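Local coordinates for protein acetyltransferase PA1377 (Pseudomonas aeruginosa, PDB 2VI7) that probably transfers acetyl groups from acetyl-CoA to an amine, as a GCN5-related N-acetyltransferase (GNAT) whose acceptor substrate is not established, at residues V93-Q98 against S104-E109; P133-Y138 against Y163-L168; Q33-P38 against D151-D156. All coordinates share one frame; numbering follows the deposited sequence. Where two conformers were deposited one is given.

All three contacts reach one mixed sheet. Contacts 1 and 2 are closest, centres about 13 Å apart, and touch: Leu-107 CD2 lies 3.5 Å from Tyr-138 CD1, and Val-93 N and Tyr-138 OH, 3.1 Å apart, probably hydrogen-bond. Bound azide lies about 4 Å from the Val-93 side chain and about 6 Å from that of Tyr-138. Strands 86-95 and 122-128 probably flank the acetyl-CoA cleft, as in GNAT enzymes, and a sulfate at the start of helix 102-117, in contact 1, probably marks a coenzyme phosphate. Contact 3, centred about 18 and 17 Å from contacts 1 and 2, meets the former at Ala-94 CB and Val-34 CG1, 4.3 Å apart, and like contact 2 touches the second subunit.

Contact 1. Residues V93-Q98 against S104-E109; sequences VAVAWQ and SRLLGE. With SO4 (sulfate ion), chain F.
Val-93 and Leu-107 are the backbone neighbours across this contact, their CA atoms 6.9 Å apart, where the end of strand 86-95 passes the first turns of helix 102-117. No hydrogen bond joins the two segments, so the contact between them is apolar. Val-93 CG2 does most of the touching: it lies 3.8 Å from Leu-106 CB and 3.9 Å from Leu-106 CD1, one methyl resting against both the root and the tip of the leucine. The Leu-106 chain starts beside its own backbone N (chi1 -78°), and CD1 runs on toward the strand, ending at the looser limit of contact, 4.5 Å from Val-95 CG2. Leu-10 and Leu-61 also pack on Leu-106.

At the helix start, Ser-104 N donates to sulfate O4 over 3.1 Å, with an N-H...O angle of 159°. Ser-104 OG also reaches O4 in the conformer described, a less certain bond because the serine was modelled twice. Gly-101 N and Gly-103 N bind the same ion. Together with the Gln-x-x-Gly-x-Gly sequence from Gln-98 to Gly-103, these backbone donors fit the strand-loop-helix pyrophosphate-binding motif of GNAT enzymes, where the sulfate probably imitates a coenzyme A phosphate.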
loop_
_atom_site.group_PDB
_atom_site.type_symbol
_atom_site.label_atom_id
_atom_site.label_comp_id
_atom_site.label_asym_id
_atom_site.label_seq_id
_atom_site.Cartn_x
_atom_site.Cartn_y
_atom_site.Cartn_z
ATOM N N VAL A 93 -2.950 10.024 -12.118
ATOM C CA VAL A 93 -2.766 10.292 -13.529
ATOM C C VAL A 93 -1.391 10.911 -13.885
ATOM O O VAL A 93 -0.977 11.917 -13.300
ATOM C CB VAL A 93 -3.961 11.199 -13.966
ATOM C CG1 VAL A 93 -3.501 12.557 -14.365
ATOM C CG2 VAL A 93 -4.741 10.557 -15.057
ATOM N N ALA A 94 -0.681 10.289 -14.830
ATOM C CA ALA A 94 0.635 10.759 -15.291
ATOM C C ALA A 94 0.433 11.401 -16.655
ATOM O O ALA A 94 0.301 10.697 -17.657
ATOM C CB ALA A 94 1.594 9.594 -15.409
ATOM N N VAL A 95 0.428 12.733 -16.698
ATOM C CA VAL A 95 0.184 13.440 -17.950
ATOM C C VAL A 95 1.278 14.396 -18.428
ATOM O O VAL A 95 1.847 15.168 -17.645
ATOM C CB VAL A 95 -1.144 14.224 -17.862
ATOM C CG1 VAL A 95 -1.477 14.854 -19.199
ATOM C CG2 VAL A 95 -2.256 13.295 -17.437
ATOM N N ALA A 96 1.540 14.333 -19.736
ATOM C CA ALA A 96 2.533 15.182 -20.389
ATOM C C ALA A 96 1.954 16.587 -20.503
ATOM O O ALA A 96 2.558 17.563 -20.040
ATOM C CB ALA A 96 2.859 14.646 -21.779
ATOM N N TRP A 97 0.771 16.671 -21.114
ATOM C CA TRP A 97 0.072 17.944 -21.307
ATOM C C TRP A 97 -0.872 18.253 -20.147
ATOM O O TRP A 97 -1.922 17.616 -19.991
ATOM C CB TRP A 97 -0.741 17.926 -22.604
ATOM C CG TRP A 97 0.039 17.497 -23.795
ATOM C CD1 TRP A 97 1.404 17.500 -23.931
ATOM C CD2 TRP A 97 -0.491 17.044 -25.043
ATOM N NE1 TRP A 97 1.756 17.077 -25.191
ATOM C CE2 TRP A 97 0.615 16.792 -25.898
ATOM C CE3 TRP A 97 -1.794 16.832 -25.530
ATOM C CZ2 TRP A 97 0.461 16.335 -27.215
ATOM C CZ3 TRP A 97 -1.953 16.378 -26.841
ATOM C CH2 TRP A 97 -0.825 16.135 -27.669
ATOM N N GLN A 98 -0.495 19.231 -19.332
ATOM C CA GLN A 98 -1.329 19.618 -18.211
ATOM C C GLN A 98 -2.312 20.652 -18.774
ATOM O O GLN A 98 -1.916 21.530 -19.556
ATOM C CB GLN A 98 -0.455 20.216 -17.101
ATOM C CG GLN A 98 0.511 19.213 -16.466
ATOM C CD GLN A 98 -0.080 18.494 -15.263
ATOM N N SER A 104 -8.379 14.068 -17.137
ATOM C CA SER A 104 -9.798 13.780 -16.960
ATOM C C SER A 104 -10.244 12.626 -17.847
ATOM O O SER A 104 -11.077 11.815 -17.446
ATOM C CB SER A 104 -10.636 15.018 -17.282
ATOM O OG SER A 104 -10.532 15.352 -18.653
ATOM N N ARG A 105 -9.691 12.564 -19.053
ATOM C CA ARG A 105 -10.017 11.510 -20.006
ATOM C C ARG A 105 -9.663 10.151 -19.409
ATOM O O ARG A 105 -10.495 9.241 -19.339
ATOM C CB ARG A 105 -9.217 11.739 -21.286
ATOM C CG ARG A 105 -9.655 10.923 -22.485
ATOM C CD ARG A 105 -10.794 11.589 -23.240
ATOM N NE ARG A 105 -11.039 10.936 -24.528
ATOM C CZ ARG A 105 -11.553 9.715 -24.670
ATOM N NH1 ARG A 105 -11.733 9.207 -25.885
ATOM N NH2 ARG A 105 -11.897 9.003 -23.602
ATOM N N LEU A 106 -8.411 10.034 -18.978
ATOM C CA LEU A 106 -7.897 8.811 -18.380
ATOM C C LEU A 106 -8.644 8.422 -17.104
ATOM O O LEU A 106 -9.084 7.279 -16.968
ATOM C CB LEU A 106 -6.400 8.968 -18.058
ATOM C CG LEU A 106 -5.359 8.843 -19.179
ATOM C CD1 LEU A 106 -4.021 9.383 -18.695
ATOM C CD2 LEU A 106 -5.230 7.390 -19.612
ATOM N N LEU A 107 -8.784 9.373 -16.180
ATOM C CA LEU A 107 -9.436 9.114 -14.900
ATOM C C LEU A 107 -10.911 8.764 -15.039
ATOM O O LEU A 107 -11.384 7.801 -14.441
ATOM C CB LEU A 107 -9.261 10.317 -13.956
ATOM C CG LEU A 107 -9.773 10.135 -12.519
ATOM C CD1 LEU A 107 -9.148 8.882 -11.906
ATOM C CD2 LEU A 107 -9.465 11.367 -11.679
ATOM N N GLY A 108 -11.634 9.546 -15.830
ATOM C CA GLY A 108 -13.041 9.285 -16.028
ATOM C C GLY A 108 -13.262 7.869 -16.519
ATOM O O GLY A 108 -14.204 7.196 -16.110
ATOM N N GLU A 109 -12.368 7.402 -17.383
ATOM C CA GLU A 109 -12.474 6.067 -17.950
ATOM C C GLU A 109 -12.116 4.960 -16.961
ATOM O O GLU A 109 -12.713 3.889 -17.002
ATOM C CB GLU A 109 -11.593 5.958 -19.194
ATOM C CG GLU A 109 -11.866 4.727 -20.045
ATOM C CD GLU A 109 -12.992 4.950 -21.045
ATOM O OE1 GLU A 109 -13.669 6.000 -20.953
ATOM O OE2 GLU A 109 -13.187 4.072 -21.911
HETATM S S SO4 F . -6.966 17.775 -17.441
HETATM O O1 SO4 F . -5.791 16.878 -17.603
HETATM O O2 SO4 F . -7.092 18.180 -16.020
HETATM O O3 SO4 F . -6.779 19.002 -18.251
HETATM O O4 SO4 F . -8.191 17.066 -17.891
#

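Contact 2. Residues P133-Y138 against Y163-L168; sequences PALALY and YSMARL
Leu-135 and Met-165 meet through an unusual leucine chi1 and a bend in the methionine. The leucine's first torsion is close to eclipsed (chi1 -131°), and its two methyls reach the strand although the CB bond itself runs along the contact. Met-165 leaves the strand extended through chi2 and then folds at chi3 (90°), which turns CE alongside SD and lets one methyl meet both: Leu-135 CD2 is 3.6 Å from Met-165 CE and 3.8 Å from Met-165 SD. The two side chains cross at about a right angle. The other branch serves a different partner, Leu-135 CD1 lying 3.9 Å from Tyr-163 CE1 in an oblique approach to the ring.

The backbones stand further off, with segment axes 11.0 Å apart and inclined by 20°, N-to-C directions agreeing. That near-parallel course fits the GNAT topology: strands 122-128 and 144-152 both pair antiparallel with strand 158-168, which is inserted between them, and helix 132-140 makes the crossover from one to the other over the inserted strand.

One turn further along the helix, Tyr-138 CB lies 4.1 Å from Met-165 SD; the sulfur touches both leucine and tyrosine. The Tyr-138 ring has the carbonyl oxygen of Ala-134 above the rim of one face, and Leu-125 and Val-127 of strand 122-128 also pack on it. Met-165 is further packed by Leu-125, Thr-145 and Phe-143. On the same face of the strand, Arg-167 forms a salt bridge with Asp-115 of helix 102-117; on the other face, Met-149 of the second subunit packs on Ser-164.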
loop_
_atom_site.group_PDB
_atom_site.type_symbol
_atom_site.label_atom_id
_atom_site.label_comp_id
_atom_site.label_asym_id
_atom_site.label_seq_id
_atom_site.Cartn_x
_atom_site.Cartn_y
_atom_site.Cartn_z
ATOM N N PRO A 133 -3.585 21.523 -9.720
ATOM C CA PRO A 133 -4.420 20.983 -10.797
ATOM C C PRO A 133 -4.852 19.514 -10.596
ATOM O O PRO A 133 -5.994 19.161 -10.886
ATOM C CB PRO A 133 -3.555 21.182 -12.051
ATOM C CG PRO A 133 -2.169 21.446 -11.519
ATOM C CD PRO A 133 -2.408 22.214 -10.264
ATOM N N ALA A 134 -3.954 18.664 -10.100
ATOM C CA ALA A 134 -4.292 17.257 -9.885
ATOM C C ALA A 134 -5.364 17.130 -8.807
ATOM O O ALA A 134 -6.302 16.349 -8.937
ATOM C CB ALA A 134 -3.051 16.471 -9.480
ATOM N N LEU A 135 -5.215 17.906 -7.742
ATOM C CA LEU A 135 -6.162 17.887 -6.634
ATOM C C LEU A 135 -7.541 18.297 -7.127
ATOM O O LEU A 135 -8.556 17.743 -6.701
ATOM C CB LEU A 135 -5.714 18.865 -5.547
ATOM C CG LEU A 135 -5.656 18.426 -4.084
ATOM C CD1 LEU A 135 -5.424 19.667 -3.236
ATOM C CD2 LEU A 135 -6.933 17.707 -3.662
ATOM N N ALA A 136 -7.563 19.289 -8.013
ATOM C CA ALA A 136 -8.803 19.796 -8.576
ATOM C C ALA A 136 -9.438 18.713 -9.435
ATOM O O ALA A 136 -10.657 18.548 -9.433
ATOM C CB ALA A 136 -8.527 21.052 -9.417
ATOM N N LEU A 137 -8.601 17.974 -10.160
ATOM C CA LEU A 137 -9.069 16.892 -11.021
ATOM C C LEU A 137 -9.707 15.752 -10.214
ATOM O O LEU A 137 -10.811 15.304 -10.525
ATOM C CB LEU A 137 -7.908 16.345 -11.864
ATOM C CG LEU A 137 -8.211 15.087 -12.691
ATOM C CD1 LEU A 137 -9.258 15.406 -13.728
ATOM C CD2 LEU A 137 -6.955 14.588 -13.373
ATOM N N TYR A 138 -9.014 15.291 -9.179
ATOM C CA TYR A 138 -9.518 14.208 -8.352
ATOM C C TYR A 138 -10.771 14.636 -7.605
ATOM O O TYR A 138 -11.684 13.841 -7.419
ATOM C CB TYR A 138 -8.426 13.745 -7.386
ATOM C CG TYR A 138 -7.143 13.343 -8.102
ATOM C CD1 TYR A 138 -7.186 12.628 -9.299
ATOM C CD2 TYR A 138 -5.888 13.677 -7.585
ATOM C CE1 TYR A 138 -6.016 12.255 -9.966
ATOM C CE2 TYR A 138 -4.703 13.303 -8.244
ATOM C CZ TYR A 138 -4.778 12.595 -9.437
ATOM O OH TYR A 138 -3.630 12.239 -10.111
ATOM N N TYR A 163 -1.622 13.970 -0.050
ATOM C CA TYR A 163 -2.963 13.866 0.486
ATOM C C TYR A 163 -3.407 12.459 0.099
ATOM O O TYR A 163 -3.208 12.019 -1.036
ATOM C CB TYR A 163 -3.902 14.891 -0.155
ATOM C CG TYR A 163 -3.745 16.284 0.390
ATOM C CD1 TYR A 163 -3.654 17.384 -0.454
ATOM C CD2 TYR A 163 -3.692 16.505 1.760
ATOM C CE1 TYR A 163 -3.512 18.675 0.062
ATOM C CE2 TYR A 163 -3.550 17.791 2.283
ATOM C CZ TYR A 163 -3.458 18.869 1.429
ATOM O OH TYR A 163 -3.293 20.133 1.959
ATOM N N SER A 164 -3.964 11.739 1.059
ATOM C CA SER A 164 -4.470 10.403 0.807
ATOM C C SER A 164 -5.949 10.630 0.504
ATOM O O SER A 164 -6.676 11.117 1.359
ATOM C CB SER A 164 -4.312 9.545 2.058
ATOM O OG SER A 164 -4.694 8.213 1.787
ATOM N N MET A 165 -6.387 10.304 -0.710
ATOM C CA MET A 165 -7.779 10.508 -1.084
ATOM C C MET A 165 -8.519 9.228 -1.439
ATOM O O MET A 165 -7.924 8.221 -1.797
ATOM C CB MET A 165 -7.871 11.477 -2.253
ATOM C CG MET A 165 -7.224 12.831 -1.988
ATOM S SD MET A 165 -7.349 13.887 -3.424
ATOM C CE MET A 165 -8.903 14.705 -3.091
ATOM N N ALA A 166 -9.837 9.277 -1.324
ATOM C CA ALA A 166 -10.665 8.132 -1.631
ATOM C C ALA A 166 -11.980 8.612 -2.208
ATOM O O ALA A 166 -12.475 9.672 -1.843
ATOM C CB ALA A 166 -10.915 7.311 -0.370
ATOM N N ARG A 167 -12.526 7.828 -3.131
ATOM C CA ARG A 167 -13.805 8.123 -3.752
ATOM C C ARG A 167 -14.704 6.941 -3.423
ATOM O O ARG A 167 -14.410 5.815 -3.805
ATOM C CB ARG A 167 -13.628 8.263 -5.255
ATOM C CG ARG A 167 -14.906 8.357 -6.059
ATOM C CD ARG A 167 -14.516 8.495 -7.513
ATOM N NE ARG A 167 -15.610 8.542 -8.483
ATOM C CZ ARG A 167 -16.288 7.492 -8.934
ATOM N NH1 ARG A 167 -16.023 6.266 -8.505
ATOM N NH2 ARG A 167 -17.201 7.670 -9.871
ATOM N N LEU A 168 -15.785 7.200 -2.692
ATOM C CA LEU A 168 -16.724 6.148 -2.297
ATOM C C LEU A 168 -17.987 6.105 -3.155
ATOM O O LEU A 168 -18.512 7.126 -3.603
ATOM C CB LEU A 168 -17.112 6.293 -0.818
ATOM C CG LEU A 168 -16.028 6.008 0.221
ATOM C CD1 LEU A 168 -16.523 6.431 1.573
ATOM C CD2 LEU A 168 -15.672 4.537 0.228
#

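Contact 3. Residues Q33-P38 against D151-D156; sequences QVLQMP and DYAVRD
Leu-35 CD2 and Ala-153 CB approach to 3.4 Å, tighter than usual van der Waals contact, the only apolar pair joining the two segments. Ala-153 points its CB toward the loop at a classic beta bulge, in which Tyr-152 and Ala-153 both face Val-160.

The polar half is a single hydrogen bond, from Arg-155 NH2 to Gln-33 OE1 at 3.2 Å. It is bent (N-H...O 144°), and the amide and guanidinium planes stand 56° apart, yet the oxygen stays near the guanidinium edge, slightly out of its plane. A bend at chi2 of Gln-33 turns its amide back to the arginine, although its CB bond points away. Arg-155 NH1 forms a salt bridge with Asp-130, whereas Asp-156 OD2, 3.7 Å from Arg-155 NE and well out of the guanidinium plane, adds only a long electrostatic interaction and also pairs with Arg-32. Tyr-128 offers its ring in a cation-pi contact.

The 33-38 loop, between helices 28-31 and 42-49, meets the bulged corner between strands 144-152 and 154-155. Tyr-128 of strand 122-128 and Met-91 of strand 86-95 pack on Leu-35, and Arg-82 and Arg-83 of the second subunit hydrogen-bond to backbone oxygens of Val-154 and Tyr-152.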
loop_
_atom_site.group_PDB
_atom_site.type_symbol
_atom_site.label_atom_id
_atom_site.label_comp_id
_atom_site.label_asym_id
_atom_site.label_seq_id
_atom_site.Cartn_x
_atom_site.Cartn_y
_atom_site.Cartn_z
ATOM N N GLN A 33 5.822 14.153 -10.474
ATOM C CA GLN A 33 4.514 14.279 -9.832
ATOM C C GLN A 33 3.870 12.931 -9.472
ATOM O O GLN A 33 2.734 12.875 -8.985
ATOM C CB GLN A 33 3.578 15.127 -10.699
ATOM C CG GLN A 33 4.048 16.576 -10.860
ATOM C CD GLN A 33 3.971 17.395 -9.562
ATOM O OE1 GLN A 33 4.288 16.909 -8.476
ATOM N NE2 GLN A 33 3.562 18.653 -9.684
ATOM N N VAL A 34 4.615 11.854 -9.717
ATOM C CA VAL A 34 4.196 10.494 -9.379
ATOM C C VAL A 34 5.372 9.893 -8.592
ATOM O O VAL A 34 6.095 10.634 -7.916
ATOM C CB VAL A 34 3.848 9.635 -10.653
ATOM C CG1 VAL A 34 2.533 10.117 -11.251
ATOM C CG2 VAL A 34 4.934 9.740 -11.702
ATOM N N LEU A 35 5.572 8.581 -8.654
ATOM C CA LEU A 35 6.677 7.960 -7.919
ATOM C C LEU A 35 7.669 7.243 -8.826
ATOM O O LEU A 35 8.547 6.520 -8.352
ATOM C CB LEU A 35 6.140 6.982 -6.867
ATOM C CG LEU A 35 5.470 7.561 -5.619
ATOM C CD1 LEU A 35 4.774 6.468 -4.814
ATOM C CD2 LEU A 35 6.522 8.255 -4.796
ATOM N N GLN A 36 7.523 7.460 -10.131
ATOM C CA GLN A 36 8.391 6.858 -11.138
ATOM C C GLN A 36 9.794 7.460 -11.134
ATOM O O GLN A 36 10.014 8.574 -10.653
ATOM C CB GLN A 36 7.804 7.056 -12.541
ATOM C CG GLN A 36 6.465 6.406 -12.798
ATOM C CD GLN A 36 6.548 4.904 -12.810
ATOM O OE1 GLN A 36 7.521 4.324 -13.306
ATOM N NE2 GLN A 36 5.518 4.256 -12.281
ATOM N N MET A 37 10.735 6.708 -11.698
ATOM C CA MET A 37 12.123 7.134 -11.811
ATOM C C MET A 37 12.420 7.429 -13.281
ATOM O O MET A 37 11.879 6.766 -14.172
ATOM C CB MET A 37 13.065 6.027 -11.309
ATOM C CG MET A 37 13.114 5.857 -9.793
ATOM S SD MET A 37 13.868 7.278 -8.957
ATOM C CE MET A 37 15.579 6.792 -8.957
ATOM N N PRO A 38 13.257 8.445 -13.559
ATOM C CA PRO A 38 13.555 8.729 -14.965
ATOM C C PRO A 38 14.552 7.717 -15.530
ATOM O O PRO A 38 14.992 6.801 -14.829
ATOM C CB PRO A 38 14.107 10.158 -14.920
ATOM C CG PRO A 38 14.775 10.216 -13.592
ATOM C CD PRO A 38 13.798 9.502 -12.682
ATOM N N ASP A 151 6.282 13.614 4.694
ATOM C CA ASP A 151 7.514 13.013 4.198
ATOM C C ASP A 151 7.202 11.647 3.609
ATOM O O ASP A 151 7.894 10.663 3.857
ATOM C CB ASP A 151 8.523 12.872 5.333
ATOM C CG ASP A 151 8.930 14.209 5.923
ATOM O OD1 ASP A 151 8.557 15.266 5.354
ATOM O OD2 ASP A 151 9.635 14.200 6.955
ATOM N N TYR A 152 6.145 11.608 2.816
ATOM C CA TYR A 152 5.697 10.392 2.178
ATOM C C TYR A 152 6.661 9.875 1.106
ATOM O O TYR A 152 6.922 8.674 1.019
ATOM C CB TYR A 152 4.340 10.651 1.548
ATOM C CG TYR A 152 3.690 9.429 0.961
ATOM C CD1 TYR A 152 3.094 8.471 1.782
ATOM C CD2 TYR A 152 3.641 9.240 -0.419
ATOM C CE1 TYR A 152 2.453 7.357 1.241
ATOM C CE2 TYR A 152 3.006 8.129 -0.971
ATOM C CZ TYR A 152 2.412 7.194 -0.140
ATOM O OH TYR A 152 1.766 6.109 -0.691
ATOM N N ALA A 153 7.178 10.781 0.282
ATOM C CA ALA A 153 8.078 10.401 -0.795
ATOM C C ALA A 153 9.127 11.457 -1.071
ATOM O O ALA A 153 9.076 12.560 -0.535
ATOM C CB ALA A 153 7.278 10.129 -2.078
ATOM N N VAL A 154 10.087 11.092 -1.913
ATOM C CA VAL A 154 11.161 11.984 -2.320
ATOM C C VAL A 154 10.749 12.621 -3.647
ATOM O O VAL A 154 10.185 11.962 -4.526
ATOM C CB VAL A 154 12.504 11.208 -2.544
ATOM C CG1 VAL A 154 13.598 12.157 -3.030
ATOM C CG2 VAL A 154 12.939 10.538 -1.270
ATOM N N ARG A 155 10.993 13.919 -3.759
ATOM C CA ARG A 155 10.723 14.671 -4.980
ATOM C C ARG A 155 11.666 15.882 -4.935
ATOM O O ARG A 155 11.730 16.598 -3.931
ATOM C CB ARG A 155 9.254 15.122 -5.056
ATOM C CG ARG A 155 8.861 15.690 -6.431
ATOM C CD ARG A 155 7.546 16.480 -6.413
ATOM N NE ARG A 155 7.585 17.600 -5.471
ATOM C CZ ARG A 155 6.553 18.396 -5.200
ATOM N NH1 ARG A 155 6.689 19.380 -4.323
ATOM N NH2 ARG A 155 5.386 18.216 -5.805
ATOM N N ASP A 156 12.413 16.092 -6.016
ATOM C CA ASP A 156 13.374 17.198 -6.102
ATOM C C ASP A 156 14.359 17.211 -4.928
ATOM O O ASP A 156 14.679 18.271 -4.382
ATOM C CB ASP A 156 12.658 18.550 -6.163
ATOM C CG ASP A 156 11.609 18.605 -7.248
ATOM O OD1 ASP A 156 11.839 18.025 -8.336
ATOM O OD2 ASP A 156 10.558 19.243 -7.012
#